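Side-chain contact in alkaline phosphatase (Thermus thermophilus, PDB 7KWD), which probably hydrolyses phosphate monoesters as a homodimeric alkaline phosphatase, using zinc and magnesium ions bound in each active site: residues Ser96-Ala101 and Ser316-Gly321. Residues are numbered along the deposited sequence; the frame is centred on the assembly and turned at random.
Sequences SAAGNA and SDHATG. With ZN (zinc ion), chain E.
Ala98 and Asp317 meet through their methyl and methylene carbons, CB of Ala98 lying 4.0 Å from CB of Asp317, and illustrate how a small apolar residue can sit directly against a metal ligand. The alanine methyl, turned from helix 95-104 toward the break in strand 310-325, also rests 3.7 Å from the carbonyl O of Asp317 and borders the edge of the His318 ring, near its plane, on the CD2 side.

From its own CB, the Asp317 side chain leads to the zinc. Its CG stands between the backbone N and the carbonyl carbon (chi1 68°) and lies 3.0 Å from the zinc, in keeping with binding through OD2; the two carboxylate oxygens then divide their work. OD2 passes the Ala98 methyl at 4.2 Å and binds zinc at 2.2 Å. OD1 stays 3.1 Å from the zinc, too far to match OD2 as a ligand; it lies over one face of the His318 imidazole, offset toward the rim, and is also held from outside these two segments, where Gly48 is the main polar neighbour of the carboxylate.

His318 takes a similar first torsion (chi1 52°), which brings its NE2 to the same ion, 2.2 Å away. At the other nitrogen, ND1 donates to the Ala319 carbonyl O over 3.1 Å in a nearly straight bond (163°). The acceptor lies close to the ring plane, whereas the donor stands well above the carbonyl plane; this bond should limit rotation of the imidazole and keep NE2 directed at zinc.

Asp47 and Ser95, the latter the predicted phosphoserine nucleophile immediately before residues 96-101, complete the four-residue zinc site. The consecutive Asp-His ligand pair beside the nucleophile's helix is characteristic of the alkaline phosphatase active site.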
loop_
_atom_site.group_PDB
_atom_site.type_symbol
_atom_site.label_atom_id
_atom_site.label_comp_id
_atom_site.label_asym_id
_atom_site.label_seq_id
_atom_site.Cartn_x
_atom_site.Cartn_y
_atom_site.Cartn_z
ATOM N N SER A 96 -18.973 5.821 -4.380
ATOM C CA SER A 96 -20.275 5.238 -4.736
ATOM C C SER A 96 -20.095 3.919 -5.471
ATOM O O SER A 96 -20.766 2.928 -5.155
ATOM C CB SER A 96 -21.113 6.200 -5.587
ATOM O OG SER A 96 -20.406 6.641 -6.721
ATOM N N ALA A 97 -19.183 3.877 -6.453
ATOM C CA ALA A 97 -18.940 2.614 -7.141
ATOM C C ALA A 97 -18.351 1.581 -6.189
ATOM O O ALA A 97 -18.693 0.400 -6.254
ATOM C CB ALA A 97 -18.025 2.843 -8.347
ATOM N N ALA A 98 -17.507 2.008 -5.261
ATOM C CA ALA A 98 -16.938 1.055 -4.312
ATOM C C ALA A 98 -18.019 0.510 -3.404
ATOM O O ALA A 98 -18.144 -0.702 -3.209
ATOM C CB ALA A 98 -15.841 1.727 -3.504
ATOM N N GLY A 99 -18.855 1.402 -2.874
ATOM C CA GLY A 99 -19.961 0.961 -2.045
ATOM C C GLY A 99 -20.919 0.079 -2.812
ATOM O O GLY A 99 -21.404 -0.929 -2.290
ATOM N N ASN A 100 -21.193 0.446 -4.068
ATOM C CA ASN A 100 -22.039 -0.373 -4.926
ATOM C C ASN A 100 -21.488 -1.784 -5.083
ATOM O O ASN A 100 -22.246 -2.758 -5.090
ATOM C CB ASN A 100 -22.155 0.264 -6.300
ATOM C CG ASN A 100 -23.065 1.458 -6.315
ATOM O OD1 ASN A 100 -23.683 1.785 -5.311
ATOM N ND2 ASN A 100 -23.147 2.123 -7.467
ATOM N N ALA A 101 -20.177 -1.907 -5.247
ATOM C CA ALA A 101 -19.578 -3.228 -5.375
ATOM C C ALA A 101 -19.886 -4.044 -4.141
ATOM O O ALA A 101 -20.283 -5.212 -4.233
ATOM C CB ALA A 101 -18.067 -3.105 -5.590
ATOM N N SER A 316 -11.620 -1.788 3.960
ATOM C CA SER A 316 -11.400 -0.489 3.342
ATOM C C SER A 316 -12.047 -0.483 1.964
ATOM O O SER A 316 -12.008 -1.498 1.251
ATOM C CB SER A 316 -9.906 -0.193 3.215
ATOM O OG SER A 316 -9.731 0.969 2.410
ATOM N N ASP A 317 -12.637 0.663 1.567
ATOM C CA ASP A 317 -13.260 0.706 0.239
ATOM C C ASP A 317 -12.300 1.072 -0.884
ATOM O O ASP A 317 -12.597 0.785 -2.045
ATOM C CB ASP A 317 -14.471 1.653 0.226
ATOM C CG ASP A 317 -14.111 3.090 0.391
ATOM O OD1 ASP A 317 -13.046 3.435 0.956
ATOM O OD2 ASP A 317 -14.943 3.915 -0.040
ATOM N N HIS A 318 -11.168 1.690 -0.564
ATOM C CA HIS A 318 -10.076 1.968 -1.490
ATOM C C HIS A 318 -9.024 2.739 -0.693
ATOM O O HIS A 318 -9.309 3.282 0.385
ATOM C CB HIS A 318 -10.498 2.827 -2.688
ATOM C CG HIS A 318 -11.187 4.066 -2.253
ATOM N ND1 HIS A 318 -10.501 5.170 -1.789
ATOM C CD2 HIS A 318 -12.493 4.336 -2.087
ATOM C CE1 HIS A 318 -11.360 6.082 -1.396
ATOM N NE2 HIS A 318 -12.572 5.605 -1.586
ATOM N N ALA A 319 -7.833 2.823 -1.261
ATOM C CA ALA A 319 -6.776 3.636 -0.711
ATOM C C ALA A 319 -6.892 5.071 -1.220
ATOM O O ALA A 319 -7.419 5.326 -2.309
ATOM C CB ALA A 319 -5.408 3.063 -1.090
ATOM N N THR A 320 -6.372 6.008 -0.421
ATOM C CA THR A 320 -6.364 7.417 -0.795
ATOM C C THR A 320 -5.062 8.064 -0.357
ATOM O O THR A 320 -4.613 7.881 0.783
ATOM C CB THR A 320 -7.558 8.156 -0.192
ATOM O OG1 THR A 320 -8.729 7.569 -0.715
ATOM C CG2 THR A 320 -7.525 9.667 -0.559
ATOM N N GLY A 321 -4.487 8.842 -1.267
ATOM C CA GLY A 321 -3.243 9.528 -1.034
ATOM C C GLY A 321 -2.159 9.020 -1.957
ATOM O O GLY A 321 -2.138 9.386 -3.131
HETATM ZN ZN ZN E . -14.352 5.997 -0.273
#